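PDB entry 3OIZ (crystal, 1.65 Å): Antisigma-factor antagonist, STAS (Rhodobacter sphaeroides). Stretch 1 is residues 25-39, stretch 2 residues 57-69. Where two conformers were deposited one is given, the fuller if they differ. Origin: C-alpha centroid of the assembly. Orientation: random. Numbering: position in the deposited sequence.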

# COMPACT_ATOMS: atom_id res chain seq x y z
N GLN A 25 -11.92 -0.48 -1.10
CA GLN A 25 -12.00 0.18 -2.44
C GLN A 25 -11.03 1.35 -2.48
O GLN A 25 -11.05 2.18 -1.58
CB GLN A 25 -13.42 0.76 -2.67
CG GLN A 25 -14.59 -0.15 -2.17
CD GLN A 25 -14.48 -1.59 -2.67
OE1 GLN A 25 -14.07 -1.83 -3.82
NE2 GLN A 25 -14.79 -2.54 -1.80
N LEU A 26 -10.20 1.40 -3.52
CA LEU A 26 -9.23 2.49 -3.68
C LEU A 26 -9.65 3.32 -4.89
O LEU A 26 -9.70 2.81 -6.03
CB LEU A 26 -7.79 1.96 -3.88
CG LEU A 26 -7.37 1.05 -2.72
CD1 LEU A 26 -6.01 0.48 -3.00
CD2 LEU A 26 -7.32 1.82 -1.39
N PHE A 27 -10.01 4.57 -4.60
CA PHE A 27 -10.46 5.55 -5.58
C PHE A 27 -9.63 6.83 -5.48
O PHE A 27 -9.05 7.12 -4.43
CB PHE A 27 -11.91 6.00 -5.28
CG PHE A 27 -12.96 4.97 -5.57
CD1 PHE A 27 -13.39 4.74 -6.89
CD2 PHE A 27 -13.59 4.31 -4.53
CE1 PHE A 27 -14.41 3.80 -7.15
CE2 PHE A 27 -14.59 3.38 -4.77
CZ PHE A 27 -15.01 3.13 -6.08
N TYR A 28 -9.63 7.61 -6.56
CA TYR A 28 -8.82 8.82 -6.60
C TYR A 28 -9.18 9.80 -5.48
O TYR A 28 -8.32 10.54 -4.99
CB TYR A 28 -8.98 9.47 -7.96
CG TYR A 28 -10.31 10.12 -8.13
CD1 TYR A 28 -10.52 11.41 -7.66
CD2 TYR A 28 -11.37 9.45 -8.74
CE1 TYR A 28 -11.75 12.03 -7.79
CE2 TYR A 28 -12.62 10.07 -8.88
CZ TYR A 28 -12.80 11.36 -8.40
OH TYR A 28 -14.00 12.00 -8.52
N ALA A 29 -10.45 9.79 -5.07
CA ALA A 29 -10.88 10.65 -4.01
C ALA A 29 -10.23 10.37 -2.65
O ALA A 29 -10.21 11.27 -1.78
CB ALA A 29 -12.40 10.66 -3.92
N SER A 30 -9.71 9.16 -2.45
CA SER A 30 -9.11 8.80 -1.16
C SER A 30 -7.59 8.64 -1.21
O SER A 30 -6.98 8.06 -0.30
CB SER A 30 -9.74 7.54 -0.62
OG SER A 30 -9.56 6.48 -1.53
N VAL A 31 -6.96 9.17 -2.25
CA VAL A 31 -5.51 9.02 -2.41
C VAL A 31 -4.75 9.59 -1.20
O VAL A 31 -3.83 8.94 -0.68
CB VAL A 31 -5.03 9.68 -3.73
CG1 VAL A 31 -3.54 10.00 -3.67
CG2 VAL A 31 -5.34 8.76 -4.90
N GLU A 32 -5.15 10.77 -0.72
CA GLU A 32 -4.41 11.36 0.41
C GLU A 32 -4.55 10.51 1.68
O GLU A 32 -3.59 10.31 2.40
CB GLU A 32 -4.85 12.81 0.66
CG GLU A 32 -4.43 13.81 -0.45
CD GLU A 32 -5.04 15.21 -0.24
OE1 GLU A 32 -5.28 15.62 0.94
OE2 GLU A 32 -5.29 15.92 -1.25
N ASP A 33 -5.74 9.95 1.91
CA ASP A 33 -5.95 9.06 3.04
C ASP A 33 -5.12 7.81 2.90
O ASP A 33 -4.54 7.31 3.89
CB ASP A 33 -7.44 8.68 3.15
CG ASP A 33 -8.34 9.90 3.11
OD1 ASP A 33 -8.73 10.32 4.19
OD2 ASP A 33 -8.65 10.45 1.99
N PHE A 34 -5.06 7.27 1.68
CA PHE A 34 -4.24 6.09 1.41
C PHE A 34 -2.76 6.37 1.75
O PHE A 34 -2.09 5.56 2.43
CB PHE A 34 -4.45 5.67 -0.05
CG PHE A 34 -3.54 4.58 -0.49
CD1 PHE A 34 -3.87 3.24 -0.25
CD2 PHE A 34 -2.38 4.89 -1.20
CE1 PHE A 34 -2.98 2.19 -0.68
CE2 PHE A 34 -1.52 3.88 -1.63
CZ PHE A 34 -1.81 2.53 -1.39
N MSE A 35 -2.22 7.47 1.25
CA MSE A 35 -0.82 7.84 1.55
C MSE A 35 -0.55 7.96 3.05
O MSE A 35 0.49 7.49 3.53
CB MSE A 35 -0.40 9.14 0.83
CG MSE A 35 -0.46 9.05 -0.70
SE MSE A 35 0.54 7.60 -1.49
CE MSE A 35 2.30 8.26 -1.14
N ALA A 36 -1.50 8.53 3.78
CA ALA A 36 -1.34 8.78 5.20
C ALA A 36 -1.32 7.50 6.01
O ALA A 36 -0.95 7.54 7.21
CB ALA A 36 -2.44 9.65 5.67
N ALA A 37 -1.72 6.39 5.39
CA ALA A 37 -1.70 5.09 6.07
C ALA A 37 -0.29 4.53 6.33
O ALA A 37 -0.11 3.65 7.18
CB ALA A 37 -2.54 4.08 5.33
N PHE A 38 0.71 5.02 5.60
CA PHE A 38 2.05 4.41 5.64
C PHE A 38 3.05 5.27 6.44
O PHE A 38 3.03 6.50 6.38
CB PHE A 38 2.57 4.19 4.21
CG PHE A 38 1.67 3.33 3.38
CD1 PHE A 38 1.80 1.94 3.43
CD2 PHE A 38 0.71 3.89 2.55
CE1 PHE A 38 0.95 1.11 2.68
CE2 PHE A 38 -0.16 3.08 1.79
CZ PHE A 38 -0.04 1.69 1.84
N ASP A 39 3.93 4.62 7.18
CA ASP A 39 5.01 5.33 7.86
C ASP A 39 6.28 5.15 7.03
O ASP A 39 7.03 4.17 7.20
CB ASP A 39 5.22 4.73 9.25
CG ASP A 39 6.38 5.38 10.01
OD1 ASP A 39 6.99 6.35 9.48
OD2 ASP A 39 6.70 4.91 11.14
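Stretch 2, residues 57-69: WDISSVQALDMAV

The apolar centre of this contact is formed where two helices run side by side. Residues 59-69 of stretch 2 are helical throughout, and the helix continues beyond Val69; its partner is the short helix that begins at Val31 in stretch 1. Their N-to-C directions differ by only 21° (signed crossing angle -21°), so the two are nearly parallel, and their axes approach to 10.1 Å. With so small an angle the helices stay in step for more than one turn: Val31 lies opposite Ala64, with CA atoms 6.3 Å apart, and Met35 lies opposite Ala68, at 6.6 Å between CA atoms.

Ala64 is the hub. Its CA-to-CB bond points toward stretch 1, and Ala64 CB meets Val31 CG1 at 3.8 Å and Phe34 CD2 at 4.0 Å. Alanine has nothing beyond CB, and the larger side chains of stretch 1 come close to its backbone oxygen: Phe34 CE2 lies 3.7 Å from Ala64 O, which sits at the edge of the ring, and Met35 SE, in a selenomethionine, lies 3.5 Å from Ala64 O. With chi1 in the t well, the Phe34 ring reaches across to stretch 2, and Phe34 CZ is 4.0 Å from Leu65 CD1.

One turn on, Ala68 repeats the pattern. Ala68 CB is 4.3 Å from Met35 SE, 4.3 Å from Phe34 CE2 and 4.3 Å from Phe38 CE2, so a small residue again receives several large ones. The CA-to-CB bond of Met35 points sideways, but three successive m rotamers bring the end of its flexible chain back to stretch 2, and Met35 CE touches Met67 CG at 3.7 Å. Met67 starts toward the contact, but its end leads away.

Towards the beginning of the helices the contact becomes mixed. Tyr28 CB packs on Ser60 CB at 3.6 Å, and Leu26 CB lies 4.1 Å from Ser61 CB; serine is compact enough to let the backbone of stretch 1 come close. Asp58, at the N-cap of the stretch 2 helix, serves both segments. Asp58 OD1 accepts from Ser61 N at 2.9 Å, the capping bond, and from Ser61 OG at 2.7 Å, whereas Asp58 OD2 accepts from Tyr28 N at 2.8 Å. A short carboxylate with two acceptor atoms is well suited to satisfy these donors and tie the helix start to the neighbouring backbone.

At the polar edge, Trp57 combines stacking with hydrogen bonding. The Phe27 ring forms an offset stack with the five-membered ring of Trp57, the centroids 4.2 Å apart and the planes 9° from parallel, and Phe27 CE1 reaches Trp57 CB at 3.4 Å. The backbone Trp57 N donates to Leu26 O at 2.9 Å, anchoring stretch 2 to the end of the strand formed by residues 25-26. The indole is apolar in its faces but carries a donor on its rim, and Trp57 NE1 donates to Gln25 OE1 at 2.9 Å.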

# COMPACT_ATOMS: atom_id res chain seq x y z
N TRP A 57 -9.62 1.19 -8.40
CA TRP A 57 -10.66 1.54 -9.38
C TRP A 57 -10.26 2.50 -10.49
O TRP A 57 -11.02 2.69 -11.48
CB TRP A 57 -11.87 2.11 -8.62
CG TRP A 57 -12.60 1.03 -7.88
CD1 TRP A 57 -12.49 0.72 -6.56
CD2 TRP A 57 -13.52 0.08 -8.45
NE1 TRP A 57 -13.34 -0.33 -6.25
CE2 TRP A 57 -13.97 -0.75 -7.40
CE3 TRP A 57 -14.04 -0.11 -9.75
CZ2 TRP A 57 -14.90 -1.79 -7.60
CZ3 TRP A 57 -14.95 -1.16 -9.97
CH2 TRP A 57 -15.38 -1.99 -8.89
N ASP A 58 -9.09 3.14 -10.34
CA ASP A 58 -8.68 4.13 -11.31
C ASP A 58 -7.18 4.29 -11.35
O ASP A 58 -6.45 3.77 -10.47
CB ASP A 58 -9.39 5.50 -11.04
CG ASP A 58 -9.27 5.96 -9.58
OD1 ASP A 58 -8.14 5.99 -9.03
OD2 ASP A 58 -10.31 6.37 -9.01
N ILE A 59 -6.69 5.02 -12.35
CA ILE A 59 -5.26 5.08 -12.56
C ILE A 59 -4.58 6.00 -11.53
O ILE A 59 -3.44 5.76 -11.15
CB ILE A 59 -4.93 5.46 -14.02
CG1 ILE A 59 -3.56 4.91 -14.43
CG2 ILE A 59 -5.04 6.93 -14.20
CD1 ILE A 59 -3.50 3.37 -14.37
N SER A 60 -5.30 6.99 -11.00
CA SER A 60 -4.76 7.79 -9.88
C SER A 60 -4.43 6.92 -8.67
O SER A 60 -3.41 7.13 -7.99
CB SER A 60 -5.75 8.88 -9.48
OG SER A 60 -5.98 9.78 -10.58
N SER A 61 -5.27 5.91 -8.43
CA SER A 61 -5.09 5.05 -7.26
C SER A 61 -3.95 4.10 -7.53
O SER A 61 -3.17 3.78 -6.61
CB SER A 61 -6.40 4.31 -6.92
OG SER A 61 -7.35 5.28 -6.53
N VAL A 62 -3.80 3.67 -8.79
CA VAL A 62 -2.57 2.90 -9.16
C VAL A 62 -1.30 3.76 -8.91
O VAL A 62 -0.30 3.29 -8.31
CB VAL A 62 -2.55 2.50 -10.65
CG1 VAL A 62 -1.25 1.79 -10.98
CG2 VAL A 62 -3.74 1.58 -10.96
N GLN A 63 -1.34 5.01 -9.38
CA GLN A 63 -0.16 5.91 -9.24
C GLN A 63 0.13 6.17 -7.77
O GLN A 63 1.32 6.33 -7.41
CB GLN A 63 -0.46 7.21 -9.98
CG GLN A 63 -0.37 7.00 -11.49
CD GLN A 63 -0.77 8.26 -12.24
OE1 GLN A 63 -1.65 9.01 -11.79
NE2 GLN A 63 -0.12 8.52 -13.35
N ALA A 64 -0.91 6.21 -6.92
CA ALA A 64 -0.71 6.39 -5.48
C ALA A 64 -0.01 5.19 -4.88
O ALA A 64 0.94 5.33 -4.06
CB ALA A 64 -2.07 6.68 -4.77
N LEU A 65 -0.43 3.99 -5.27
CA LEU A 65 0.28 2.78 -4.81
C LEU A 65 1.75 2.84 -5.26
O LEU A 65 2.69 2.55 -4.48
CB LEU A 65 -0.44 1.53 -5.35
CG LEU A 65 0.21 0.17 -5.06
CD1 LEU A 65 0.38 -0.09 -3.56
CD2 LEU A 65 -0.68 -0.92 -5.74
N ASP A 66 1.95 3.21 -6.53
CA ASP A 66 3.31 3.27 -7.09
C ASP A 66 4.14 4.28 -6.28
O ASP A 66 5.35 4.06 -6.03
CB ASP A 66 3.28 3.71 -8.54
CG ASP A 66 2.73 2.63 -9.49
OD1 ASP A 66 2.57 1.45 -9.07
OD2 ASP A 66 2.45 3.01 -10.67
N MSE A 67 3.52 5.41 -5.92
CA MSE A 67 4.21 6.43 -5.14
C MSE A 67 4.57 5.92 -3.74
O MSE A 67 5.67 6.23 -3.23
CB MSE A 67 3.38 7.73 -5.08
CG MSE A 67 4.08 8.88 -4.35
SE MSE A 67 5.72 9.42 -5.23
CE MSE A 67 4.89 10.51 -6.59
N ALA A 68 3.66 5.15 -3.11
CA ALA A 68 3.94 4.62 -1.78
C ALA A 68 5.15 3.67 -1.91
O ALA A 68 6.10 3.72 -1.09
CB ALA A 68 2.75 3.87 -1.24
N VAL A 69 5.12 2.81 -2.93
CA VAL A 69 6.26 1.93 -3.20
C VAL A 69 7.57 2.72 -3.39
O VAL A 69 8.61 2.40 -2.75
CB VAL A 69 5.99 1.04 -4.43
CG1 VAL A 69 7.30 0.30 -4.84
CG2 VAL A 69 4.85 0.00 -4.09